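Local coordinates for protein lectin (Trichosanthes anguina, PDB 4HR6) that binds galactosides through two beta-trefoil lectin domains and is a nontoxic, three-chain homologue of type II ribosome-inactivating proteins, at residues 15-20 and 174-179; 58-63 and 83-88; 104-109 and 125-130; 156-161 and 203-208; 188-193 and 207-212. One frame throughout, in Å; residues are numbered along the deposited sequence.

How the contacts relate
From the N terminus, contact 1 opens the longest loop, pairing 15-20 in the first lectin domain with 174-179 in the second. Contacts 2 (58-63 with 83-88) and 3 (104-109 with 125-130) close two short loops in series inside it. Contact 4 opens at 156-161, before contact 1 has closed, and ends at 203-208, so the two cross. Contact 5 (188-193 with 207-212) follows contact 1 in series and shares Leu207 and Asn208 with contact 4, both using strand 201-208. Contact 1 touches contact 3 where Arg15 NE meets Ser107 O, and contact 3 meets contact 5 through 125-126 and 211-212, so contacts 1, 3 and 5 together tie the two domains.

Contact 1. Residues 15-20 and 174-179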
# COMPACT_ATOMS: atom_id res chain seq x y z
N ARG C 15 13.74 13.96 -7.04
CA ARG C 15 13.50 15.02 -8.02
C ARG C 15 13.46 14.53 -9.46
O ARG C 15 14.47 14.03 -9.99
CB ARG C 15 14.60 16.08 -7.90
CG ARG C 15 14.18 17.34 -7.18
CD ARG C 15 13.60 18.38 -8.12
NE ARG C 15 13.99 19.72 -7.70
CZ ARG C 15 13.64 20.85 -8.31
NH1 ARG C 15 14.06 22.00 -7.81
NH2 ARG C 15 12.87 20.83 -9.39
N ASP C 16 12.30 14.67 -10.09
CA ASP C 16 12.13 14.28 -11.48
C ASP C 16 12.56 12.84 -11.79
O ASP C 16 12.82 12.50 -12.95
CB ASP C 16 12.84 15.30 -12.40
CG ASP C 16 11.96 16.52 -12.71
OD1 ASP C 16 11.43 16.58 -13.84
OD2 ASP C 16 11.75 17.38 -11.82
N ALA C 17 12.60 11.98 -10.76
CA ALA C 17 12.93 10.56 -10.92
C ALA C 17 14.42 10.29 -11.07
O ALA C 17 14.80 9.23 -11.53
CB ALA C 17 12.17 9.94 -12.10
N LEU C 18 15.25 11.24 -10.68
CA LEU C 18 16.68 11.07 -10.81
C LEU C 18 17.25 10.46 -9.55
O LEU C 18 16.65 10.55 -8.48
CB LEU C 18 17.35 12.41 -11.12
CG LEU C 18 17.03 12.94 -12.52
CD1 LEU C 18 17.19 14.45 -12.58
CD2 LEU C 18 17.91 12.27 -13.56
N CYS C 19 18.43 9.86 -9.69
CA CYS C 19 19.08 9.13 -8.61
C CYS C 19 20.25 9.89 -7.96
O CYS C 19 20.97 10.63 -8.63
CB CYS C 19 19.57 7.78 -9.14
SG CYS C 19 18.24 6.55 -9.18
N VAL C 20 20.39 9.68 -6.65
CA VAL C 20 21.51 10.18 -5.89
C VAL C 20 22.77 9.40 -6.31
O VAL C 20 22.81 8.17 -6.34
CB VAL C 20 21.23 10.07 -4.38
CG1 VAL C 20 22.44 10.48 -3.56
CG2 VAL C 20 20.02 10.92 -4.01
N ALA C 174 1.03 9.46 -12.80
CA ALA C 174 2.35 8.93 -12.55
C ALA C 174 2.85 9.48 -11.23
O ALA C 174 2.94 10.69 -11.05
CB ALA C 174 3.28 9.30 -13.68
N LEU C 175 3.16 8.56 -10.31
CA LEU C 175 3.65 8.91 -8.98
C LEU C 175 5.18 8.85 -8.96
O LEU C 175 5.79 7.80 -9.14
CB LEU C 175 3.07 7.98 -7.93
CG LEU C 175 1.60 8.17 -7.53
CD1 LEU C 175 0.66 8.27 -8.73
CD2 LEU C 175 1.18 7.02 -6.64
N TYR C 176 5.80 10.00 -8.72
CA TYR C 176 7.26 10.14 -8.80
C TYR C 176 7.87 10.05 -7.42
O TYR C 176 7.22 10.32 -6.41
CB TYR C 176 7.64 11.49 -9.46
CG TYR C 176 7.74 11.43 -10.97
CD1 TYR C 176 6.63 11.11 -11.74
CD2 TYR C 176 8.94 11.71 -11.63
CE1 TYR C 176 6.71 11.03 -13.12
CE2 TYR C 176 9.02 11.64 -13.02
CZ TYR C 176 7.89 11.30 -13.75
OH TYR C 176 7.94 11.22 -15.13
N SER C 177 9.16 9.69 -7.40
CA SER C 177 9.92 9.47 -6.17
C SER C 177 10.00 10.71 -5.30
O SER C 177 10.19 10.61 -4.09
CB SER C 177 11.34 9.01 -6.52
OG SER C 177 11.31 7.86 -7.36
N ASP C 178 9.84 11.89 -5.91
CA ASP C 178 9.85 13.15 -5.18
C ASP C 178 8.54 13.46 -4.49
O ASP C 178 8.43 14.47 -3.79
CB ASP C 178 10.24 14.33 -6.09
CG ASP C 178 9.37 14.46 -7.31
OD1 ASP C 178 8.26 13.89 -7.33
OD2 ASP C 178 9.83 15.12 -8.28
N GLY C 179 7.54 12.59 -4.69
CA GLY C 179 6.24 12.76 -4.07
C GLY C 179 5.30 13.57 -4.93
O GLY C 179 4.25 14.01 -4.46
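Asp178 reaches the backbone of Arg15 with CB and that of Asp16 with OD2. Its CB lies 3.6 Å from Arg15 N. From there CG stands between the backbone N and the carbonyl carbon (chi1 56°), and the two oxygens part company. OD2 accepts a hydrogen bond from Asp16 N at 3.1 Å; the N-H points well at the oxygen (159°) but approaches from above the carboxylate plane, 42° out of it. OD1 serves the adjoining chain instead, bonding to Thr180 OG1. Beside this acid, the Tyr176 ring brings one rim to the loop: CD2 is 3.8 Å from Asp16 C, which lies near the ring plane, and CE2 is 3.7 Å from Ala17 CB. The hydroxyl of Tyr176 lies further out, hydrogen-bonded to Arg187.

Both backbones are sharply bent here. Tyr176 to Gly179 is a type I turn, closed by Gly179 N to Tyr176 O (2.9 Å), while Ala17 and Leu18 form a G1 beta bulge. The contact thus joins a bulged loop of the first trefoil domain to a turn of the second. Arg182 completes the polar site, with a salt bridge to Asp178 OD2 and a cation-pi contact to Tyr176. Asp16 OD2 comes within 4.6 Å of Asp178 OD2, a like-charge pair that Arg182 would be expected to offset, so Asp178 is probably held as the anion.

Contact 2. Residues 58-63 and 83-88; sequences GKCLAT and EDISWD
Leu61 sets a methyl over one face of the Trp87 indole. Its CD2 is 3.7 Å from the centroid of the six-membered ring and 27° off the normal, a CH-pi contact displaced toward the rim, with CE2 the nearest ring atom at 3.3 Å. CG is anti to the backbone N (chi1 -165°), which sets it beside CZ2 and CE2 of the indole; the two side chains cross at about a right angle. Further apolar pairs flank this centre: Thr63 CG2 approaches CH2 of the indole obliquely, and Ile85 packs against Ala62 and Cys60, its CG2 3.6 Å from Ala62 CB and its CD1 3.9 Å from Cys60 SG.

The polar edge begins at the indole nitrogen. Trp87 NE1 donates to Leu61 O at 2.9 Å (163°); the oxygen lies in the ring plane, whereas the nitrogen stands high above the carbonyl plane. Next along the backbone, Thr63 N bonds to Asp84 O at 3.2 Å, and Ala62 CA adds a CA-H...O contact to the same oxygen. Asp84 itself turns its OD1 to Tyr100.

Ile85-Ser86-Trp87 occupies the place of a ricin-type QxW motif, with isoleucine where glutamine is usual. Its tryptophan packs against Val54 of strand 54-56 and Met118 of strand 117-120, while strand 59-62 runs between strands 54-56 and 73-75 and is joined to Cys77 by the disulfide of Cys60.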
# COMPACT_ATOMS: atom_id res chain seq x y z
N GLY C 58 32.13 2.61 -0.04
CA GLY C 58 32.88 2.36 1.19
C GLY C 58 32.94 3.55 2.13
O GLY C 58 33.27 3.38 3.30
N LYS C 59 32.60 4.73 1.63
CA LYS C 59 32.61 5.95 2.45
C LYS C 59 31.18 6.41 2.74
O LYS C 59 30.29 6.21 1.92
CB LYS C 59 33.39 7.07 1.73
N CYS C 60 30.97 7.04 3.89
CA CYS C 60 29.61 7.39 4.29
C CYS C 60 29.23 8.88 4.21
O CYS C 60 29.96 9.77 4.66
CB CYS C 60 29.26 6.82 5.67
SG CYS C 60 30.39 7.14 7.03
N LEU C 61 28.05 9.09 3.61
CA LEU C 61 27.37 10.38 3.48
C LEU C 61 27.47 11.28 4.72
O LEU C 61 27.23 10.83 5.84
CB LEU C 61 25.88 10.11 3.19
CG LEU C 61 25.00 11.25 2.67
CD1 LEU C 61 25.30 11.49 1.20
CD2 LEU C 61 23.52 10.95 2.86
N ALA C 62 27.80 12.55 4.50
CA ALA C 62 28.06 13.48 5.61
C ALA C 62 27.73 14.93 5.30
O ALA C 62 27.76 15.37 4.14
CB ALA C 62 29.52 13.37 6.03
N THR C 63 27.47 15.68 6.37
CA THR C 63 27.18 17.10 6.29
C THR C 63 27.72 17.86 7.51
O THR C 63 27.30 17.62 8.64
CB THR C 63 25.66 17.35 6.15
OG1 THR C 63 25.41 18.76 6.15
CG2 THR C 63 24.87 16.69 7.30
N GLU C 83 28.15 12.61 14.80
CA GLU C 83 26.96 13.44 14.62
C GLU C 83 26.71 13.86 13.17
O GLU C 83 25.57 14.16 12.81
CB GLU C 83 27.04 14.71 15.49
CG GLU C 83 26.94 14.45 16.99
CD GLU C 83 28.27 14.15 17.65
OE1 GLU C 83 28.30 14.03 18.89
OE2 GLU C 83 29.30 14.03 16.93
N ASP C 84 27.76 13.89 12.35
CA ASP C 84 27.68 14.39 10.98
C ASP C 84 27.38 13.32 9.94
O ASP C 84 27.18 13.63 8.76
CB ASP C 84 28.98 15.12 10.60
CG ASP C 84 29.24 16.36 11.46
OD1 ASP C 84 28.27 16.97 11.96
OD2 ASP C 84 30.43 16.73 11.62
N ILE C 85 27.36 12.05 10.37
CA ILE C 85 27.10 10.92 9.48
C ILE C 85 25.88 10.07 9.91
O ILE C 85 25.69 8.95 9.41
CB ILE C 85 28.36 10.03 9.33
CG1 ILE C 85 28.95 9.68 10.70
CG2 ILE C 85 29.40 10.74 8.48
CD1 ILE C 85 30.03 8.61 10.63
N SER C 86 25.07 10.62 10.81
CA SER C 86 23.78 10.05 11.18
C SER C 86 22.71 10.42 10.15
O SER C 86 22.72 11.54 9.62
CB SER C 86 23.33 10.56 12.55
OG SER C 86 24.22 10.18 13.57
N TRP C 87 21.80 9.50 9.87
CA TRP C 87 20.69 9.79 8.96
C TRP C 87 19.39 9.13 9.42
O TRP C 87 19.41 8.07 10.06
CB TRP C 87 21.04 9.38 7.54
CG TRP C 87 22.24 10.10 7.00
CD1 TRP C 87 23.52 9.62 6.90
CD2 TRP C 87 22.28 11.45 6.51
NE1 TRP C 87 24.34 10.58 6.37
CE2 TRP C 87 23.61 11.71 6.12
CE3 TRP C 87 21.32 12.46 6.35
CZ2 TRP C 87 24.01 12.94 5.58
CZ3 TRP C 87 21.71 13.68 5.82
CH2 TRP C 87 23.04 13.91 5.44
N ASP C 88 18.27 9.79 9.12
CA ASP C 88 16.95 9.26 9.40
C ASP C 88 16.08 9.44 8.15
O ASP C 88 16.08 10.51 7.53
CB ASP C 88 16.34 9.98 10.60
CG ASP C 88 15.12 9.27 11.16
OD1 ASP C 88 14.72 8.21 10.64
OD2 ASP C 88 14.54 9.78 12.15

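Contact 3. Residues 104-109 and 125-130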
# COMPACT_ATOMS: atom_id res chain seq x y z
N ALA C 104 17.32 19.42 5.71
CA ALA C 104 16.84 18.25 4.98
C ALA C 104 17.51 18.16 3.62
O ALA C 104 17.79 19.18 2.99
CB ALA C 104 15.33 18.32 4.81
N LEU C 105 17.74 16.94 3.15
CA LEU C 105 18.43 16.74 1.89
C LEU C 105 17.61 17.34 0.75
O LEU C 105 16.40 17.08 0.65
CB LEU C 105 18.69 15.25 1.65
CG LEU C 105 19.49 14.87 0.40
CD1 LEU C 105 20.93 15.34 0.51
CD2 LEU C 105 19.44 13.36 0.17
N THR C 106 18.26 18.14 -0.09
CA THR C 106 17.57 18.93 -1.11
C THR C 106 18.31 18.91 -2.44
O THR C 106 19.53 18.73 -2.48
CB THR C 106 17.44 20.39 -0.68
OG1 THR C 106 16.98 20.45 0.67
CG2 THR C 106 16.47 21.15 -1.60
N SER C 107 17.56 19.07 -3.52
CA SER C 107 18.12 19.25 -4.84
C SER C 107 17.46 20.47 -5.47
O SER C 107 16.39 20.37 -6.07
CB SER C 107 17.91 18.01 -5.70
OG SER C 107 18.50 18.19 -6.97
N ASN C 108 18.13 21.62 -5.31
CA ASN C 108 17.59 22.93 -5.69
C ASN C 108 17.23 23.10 -7.17
O ASN C 108 16.38 23.92 -7.50
CB ASN C 108 18.56 24.04 -5.27
CG ASN C 108 18.56 24.30 -3.78
OD1 ASN C 108 17.52 24.20 -3.12
ND2 ASN C 108 19.72 24.65 -3.23
N LYS C 109 17.88 22.34 -8.05
CA LYS C 109 17.53 22.36 -9.47
C LYS C 109 17.06 20.98 -9.93
O LYS C 109 17.44 19.96 -9.35
CB LYS C 109 18.72 22.83 -10.32
CG LYS C 109 18.79 24.35 -10.47
CD LYS C 109 20.19 24.85 -10.80
CE LYS C 109 20.98 25.20 -9.54
NZ LYS C 109 22.20 26.01 -9.84
N ALA C 125 8.85 19.36 -2.92
CA ALA C 125 9.09 18.26 -3.84
C ALA C 125 10.57 18.08 -4.13
O ALA C 125 11.02 16.98 -4.46
CB ALA C 125 8.31 18.46 -5.13
N SER C 126 11.33 19.17 -4.02
CA SER C 126 12.78 19.11 -4.15
C SER C 126 13.44 18.47 -2.91
O SER C 126 14.65 18.19 -2.93
CB SER C 126 13.34 20.53 -4.37
OG SER C 126 12.96 21.39 -3.30
N GLN C 127 12.67 18.27 -1.84
CA GLN C 127 13.12 17.59 -0.62
C GLN C 127 12.47 16.20 -0.38
O GLN C 127 12.50 15.67 0.74
CB GLN C 127 12.88 18.51 0.58
CG GLN C 127 13.53 19.88 0.39
CD GLN C 127 13.40 20.76 1.61
OE1 GLN C 127 12.30 21.01 2.11
NE2 GLN C 127 14.54 21.26 2.10
N GLY C 128 11.90 15.61 -1.43
CA GLY C 128 11.21 14.32 -1.33
C GLY C 128 12.02 13.22 -1.96
O GLY C 128 12.51 13.36 -3.09
N TRP C 129 12.16 12.11 -1.25
CA TRP C 129 13.00 11.01 -1.74
C TRP C 129 12.33 9.65 -1.53
O TRP C 129 11.62 9.47 -0.56
CB TRP C 129 14.35 11.02 -1.03
CG TRP C 129 15.03 12.34 -1.08
CD1 TRP C 129 15.00 13.31 -0.12
CD2 TRP C 129 15.85 12.83 -2.13
NE1 TRP C 129 15.75 14.38 -0.52
CE2 TRP C 129 16.28 14.12 -1.75
CE3 TRP C 129 16.25 12.31 -3.37
CZ2 TRP C 129 17.10 14.90 -2.56
CZ3 TRP C 129 17.07 13.09 -4.18
CH2 TRP C 129 17.49 14.37 -3.77
N ARG C 130 12.59 8.73 -2.45
CA ARG C 130 12.22 7.33 -2.34
C ARG C 130 13.47 6.47 -2.14
O ARG C 130 14.31 6.33 -3.06
CB ARG C 130 11.51 6.84 -3.60
CG ARG C 130 11.06 5.39 -3.51
CD ARG C 130 10.76 4.82 -4.88
NE ARG C 130 9.58 5.43 -5.48
CZ ARG C 130 9.19 5.25 -6.74
NH1 ARG C 130 9.89 4.48 -7.56
NH2 ARG C 130 8.09 5.87 -7.18
O HOH W 1 14.79 15.30 2.36
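Trp129 presents one indole face to Leu105, whose CD2 sits 3.7 Å above the ring plane, shifted toward the rim; it makes a CH-pi contact 25° off the normal of the five-membered ring. The two side chains cross at about a right angle. At the edge, in plane, lie Leu105 O and a water. NE1 donates to that carbonyl at 3.0 Å and 166°, although seen from the oxygen the nitrogen stands above the carbonyl plane. The same water lies within bonding distance of Leu105 O and, at 2.8 Å, of Gln127 O, though more acceptors surround it than it has protons. The second flat group is the Gln127 amide, which directs NE2 to Thr106 OG1 at 2.9 Å, the acceptor lying in the amide plane and the bond almost straight at 173°.

Gln127-Gly128-Trp129 is a QxW motif, the signature of the ricin-type beta-trefoil, and both of its named side chains grip strand 103-106 here. Thr106 OG1 donates its own proton to Ala104 O (2.8 Å), which orients the hydroxyl to accept from the glutamine. That amide has further partners: NE2 also bonds to Val120 O, and OE1 accepts from Thr122 N. Past the threonine, Ser107 N donates to Ser126 O at 3.1 Å, and Thr106 CA makes a CA-H...O contact to the same oxygen. Ser107 OG donates within its own segment, to Lys109 O at 3.1 Å.

Contact 4. Residues 156-161 and 203-208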
# COMPACT_ATOMS: atom_id res chain seq x y z
N ASN C 156 -5.82 19.37 -19.76
CA ASN C 156 -4.82 19.16 -18.71
C ASN C 156 -4.55 20.39 -17.86
O ASN C 156 -3.41 20.61 -17.46
CB ASN C 156 -3.50 18.64 -19.30
CG ASN C 156 -3.65 17.29 -19.96
OD1 ASN C 156 -4.52 16.50 -19.59
ND2 ASN C 156 -2.79 17.01 -20.93
N THR C 157 -5.58 21.17 -17.55
CA THR C 157 -5.43 22.33 -16.67
C THR C 157 -6.13 22.15 -15.34
O THR C 157 -5.66 22.66 -14.33
CB THR C 157 -5.95 23.65 -17.32
OG1 THR C 157 -7.34 23.54 -17.62
CG2 THR C 157 -5.18 23.98 -18.61
N ASN C 158 -7.26 21.44 -15.33
CA ASN C 158 -8.01 21.19 -14.09
C ASN C 158 -8.18 19.71 -13.75
O ASN C 158 -7.82 18.84 -14.53
CB ASN C 158 -9.38 21.85 -14.19
CG ASN C 158 -9.39 23.24 -13.63
OD1 ASN C 158 -8.61 24.10 -14.06
ND2 ASN C 158 -10.24 23.48 -12.64
N MET C 159 -8.73 19.42 -12.57
CA MET C 159 -9.00 18.04 -12.19
C MET C 159 -10.19 17.86 -11.24
O MET C 159 -10.41 18.67 -10.35
CB MET C 159 -7.74 17.36 -11.62
CG MET C 159 -7.34 17.78 -10.22
SD MET C 159 -6.23 16.56 -9.48
CE MET C 159 -6.74 16.68 -7.76
N TRP C 160 -10.96 16.80 -11.48
CA TRP C 160 -12.04 16.38 -10.59
C TRP C 160 -12.41 14.91 -10.85
O TRP C 160 -11.79 14.23 -11.67
CB TRP C 160 -13.28 17.29 -10.75
CG TRP C 160 -13.78 17.42 -12.17
CD1 TRP C 160 -14.41 16.46 -12.92
CD2 TRP C 160 -13.68 18.58 -13.00
NE1 TRP C 160 -14.70 16.96 -14.17
CE2 TRP C 160 -14.28 18.26 -14.24
CE3 TRP C 160 -13.16 19.87 -12.81
CZ2 TRP C 160 -14.35 19.18 -15.29
CZ3 TRP C 160 -13.24 20.77 -13.85
CH2 TRP C 160 -13.83 20.43 -15.08
N LEU C 161 -13.45 14.44 -10.17
CA LEU C 161 -13.90 13.07 -10.29
C LEU C 161 -14.89 12.84 -11.43
O LEU C 161 -15.90 13.53 -11.56
CB LEU C 161 -14.50 12.60 -8.96
CG LEU C 161 -13.44 12.52 -7.86
CD1 LEU C 161 -14.09 12.36 -6.49
CD2 LEU C 161 -12.48 11.38 -8.15
N VAL C 203 -7.73 24.81 -3.24
CA VAL C 203 -8.29 23.98 -4.30
C VAL C 203 -7.15 23.37 -5.10
O VAL C 203 -6.14 24.02 -5.38
CB VAL C 203 -9.23 24.80 -5.22
CG1 VAL C 203 -9.49 24.07 -6.53
CG2 VAL C 203 -10.56 25.08 -4.52
N ILE C 204 -7.33 22.10 -5.48
CA ILE C 204 -6.29 21.34 -6.14
C ILE C 204 -6.49 21.42 -7.64
O ILE C 204 -7.59 21.20 -8.14
CB ILE C 204 -6.31 19.83 -5.75
CG1 ILE C 204 -6.41 19.63 -4.24
CG2 ILE C 204 -5.07 19.13 -6.31
CD1 ILE C 204 -5.28 20.23 -3.45
N THR C 205 -5.41 21.68 -8.35
CA THR C 205 -5.48 21.85 -9.79
C THR C 205 -4.17 21.32 -10.36
O THR C 205 -3.35 20.79 -9.61
CB THR C 205 -5.73 23.36 -10.16
OG1 THR C 205 -5.98 23.50 -11.56
CG2 THR C 205 -4.53 24.24 -9.77
N ILE C 206 -3.97 21.45 -11.66
CA ILE C 206 -2.76 21.01 -12.33
C ILE C 206 -1.94 22.21 -12.80
O ILE C 206 -2.42 22.99 -13.63
CB ILE C 206 -3.12 20.17 -13.57
CG1 ILE C 206 -4.10 19.05 -13.19
CG2 ILE C 206 -1.86 19.62 -14.23
CD1 ILE C 206 -4.55 18.20 -14.36
N LEU C 207 -0.72 22.35 -12.28
CA LEU C 207 0.21 23.40 -12.72
C LEU C 207 1.55 22.81 -13.12
O LEU C 207 1.78 21.62 -12.95
CB LEU C 207 0.42 24.45 -11.62
CG LEU C 207 -0.87 25.11 -11.10
CD1 LEU C 207 -0.61 25.91 -9.84
CD2 LEU C 207 -1.52 25.97 -12.17
N ASN C 208 2.43 23.64 -13.68
CA ASN C 208 3.77 23.19 -14.05
C ASN C 208 4.50 22.69 -12.81
O ASN C 208 4.41 23.31 -11.75
CB ASN C 208 4.59 24.32 -14.72
CG ASN C 208 4.37 24.39 -16.22
OD1 ASN C 208 3.38 24.96 -16.70
ND2 ASN C 208 5.30 23.82 -16.98
O HOH W 2 -10.56 20.14 -8.24
O HOH W 3 -8.74 21.90 -10.85
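Ile204 O, on a strand too far here from that of Met159 to bond it directly, receives protons from two waters. One lies 3.2 Å from Ile204 O and donates also to Met159 O at 2.6 Å. The other donates to Ile204 O at 3.0 Å and accepts from Met159 N at the same distance, so the pair bridges both backbone polar groups of Met159. Strands 158-161 and 203-208 run roughly antiparallel, their directions 139° apart, a divergence consistent with water taking the place of direct bonds at Met159.

Toward the bulge at Thr157 and Asn158 the backbones draw together, and Ile206 N makes a weak hydrogen bond to Thr157 O at 3.4 Å. Thr205 OG1 lies 2.9 Å from the same oxygen, a weak bond whose proton is not settled. The Ile206 CD1 methyl rests on Asn158 O at 3.3 Å.

The apolar side is tighter. Met159 bends at chi3 (-146°) to press CE against Ile204 CG2 at 3.3 Å, closer than normal carbon contact. Ile247 of strand 247-250 also packs on Met159 and Ile204. Within the second trefoil domain, the hairpin 148-163 is therefore joined to strand 201-208 by hydrocarbon packing and bridging water, with direct polar bonding that is weak.

Contact 5. Residues 188-193 and 207-212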
# COMPACT_ATOMS: atom_id res chain seq x y z
N GLU C 188 5.56 17.31 -17.24
CA GLU C 188 5.90 18.66 -16.77
C GLU C 188 4.80 19.22 -15.86
O GLU C 188 5.00 20.25 -15.20
CB GLU C 188 6.14 19.60 -17.96
CG GLU C 188 7.35 19.21 -18.81
CD GLU C 188 7.44 19.96 -20.14
OE1 GLU C 188 6.41 20.49 -20.63
OE2 GLU C 188 8.55 20.00 -20.71
N LEU C 189 3.67 18.50 -15.81
CA LEU C 189 2.46 18.91 -15.10
C LEU C 189 2.21 18.16 -13.78
O LEU C 189 2.15 16.94 -13.75
CB LEU C 189 1.26 18.71 -16.02
CG LEU C 189 1.25 19.52 -17.32
CD1 LEU C 189 0.04 19.16 -18.16
CD2 LEU C 189 1.27 21.01 -17.02
N CYS C 190 2.02 18.91 -12.70
CA CYS C 190 1.93 18.35 -11.36
C CYS C 190 0.61 18.70 -10.71
O CYS C 190 0.10 19.80 -10.88
CB CYS C 190 3.05 18.92 -10.49
SG CYS C 190 4.62 18.04 -10.55
N VAL C 191 0.06 17.76 -9.94
CA VAL C 191 -1.08 18.04 -9.08
C VAL C 191 -0.61 19.01 -8.02
O VAL C 191 0.39 18.76 -7.36
CB VAL C 191 -1.62 16.74 -8.44
CG1 VAL C 191 -2.64 17.05 -7.36
CG2 VAL C 191 -2.23 15.84 -9.50
N THR C 192 -1.33 20.12 -7.86
CA THR C 192 -0.86 21.25 -7.05
C THR C 192 -1.99 21.89 -6.28
O THR C 192 -3.07 22.04 -6.81
CB THR C 192 -0.27 22.37 -7.94
OG1 THR C 192 0.61 21.81 -8.93
CG2 THR C 192 0.47 23.40 -7.09
N ALA C 193 -1.72 22.26 -5.04
CA ALA C 193 -2.68 23.00 -4.24
C ALA C 193 -2.56 24.53 -4.46
O ALA C 193 -1.53 25.13 -4.12
CB ALA C 193 -2.48 22.66 -2.77
N LEU C 207 -0.72 22.35 -12.28
CA LEU C 207 0.21 23.40 -12.72
C LEU C 207 1.55 22.81 -13.12
O LEU C 207 1.78 21.62 -12.95
CB LEU C 207 0.42 24.45 -11.62
CG LEU C 207 -0.87 25.11 -11.10
CD1 LEU C 207 -0.61 25.91 -9.84
CD2 LEU C 207 -1.52 25.97 -12.17
N ASN C 208 2.43 23.64 -13.68
CA ASN C 208 3.77 23.19 -14.05
C ASN C 208 4.50 22.69 -12.81
O ASN C 208 4.41 23.31 -11.75
CB ASN C 208 4.59 24.32 -14.72
CG ASN C 208 4.37 24.39 -16.22
OD1 ASN C 208 3.38 24.96 -16.70
ND2 ASN C 208 5.30 23.82 -16.98
N CYS C 209 5.19 21.57 -12.93
CA CYS C 209 6.00 21.06 -11.83
C CYS C 209 7.15 22.06 -11.59
O CYS C 209 7.91 22.34 -12.49
CB CYS C 209 6.57 19.67 -12.16
SG CYS C 209 5.35 18.34 -12.41
N ASP C 210 7.25 22.59 -10.38
CA ASP C 210 8.30 23.56 -10.06
C ASP C 210 9.06 23.23 -8.77
O ASP C 210 9.74 24.10 -8.21
CB ASP C 210 7.71 24.98 -9.99
CG ASP C 210 6.72 25.15 -8.85
OD1 ASP C 210 5.87 26.07 -8.92
OD2 ASP C 210 6.78 24.38 -7.87
N GLY C 211 8.92 22.00 -8.28
CA GLY C 211 9.67 21.54 -7.10
C GLY C 211 9.26 22.13 -5.76
O GLY C 211 10.02 22.02 -4.79
N SER C 212 8.07 22.73 -5.68
CA SER C 212 7.65 23.46 -4.47
C SER C 212 6.87 22.60 -3.45
O SER C 212 6.60 21.43 -3.68
CB SER C 212 6.81 24.68 -4.88
OG SER C 212 5.67 24.30 -5.63
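Cys190 and Cys209 are joined by a disulfide in the second ricin-type beta-trefoil domain, SG to SG 2.0 Å with chi3 100°, at the end of the antiparallel ladder between strands 189-194 and 201-208. In both cysteines SG lies beside its own backbone N, anti to the carbonyl carbon (chi1 -87° and -63°). Backbone bonds flank the bridge. Cys190 N donates to Leu207 O at 2.7 Å, nearly straight, and Leu207 N returns the bond to Cys190 O at 3.0 Å, making Cys190 with Leu207 a hydrogen-bonded pair. Further along the ladder Cys209 N donates to Glu188 O at 2.6 Å; between them Leu189 and Asn208 form the non-hydrogen-bonded pair.

Leu207 adds the apolar part, its side chain crossing that of Thr192 at about a right angle, with CD1 3.9 Å from Thr192 CG2.

The next shell fixes these groups from the following loop. Gln215 NE2 bonds to Thr192 OG1 and to Asn208 O, and its OE1 accepts from Asp210 N. Gln215 and Trp217 supply the named residues of a QxW motif, and Trp217 NE1 donates to Val191 O. The hydroxyl of Thr192 is in turn directed at Cys190 O, and this carbonyl therefore takes two protons, one from each strand: Thr192 OG1 donates at 2.8 Å to Cys190 O, standing above the carbonyl plane, whereas Leu207 N lies in it.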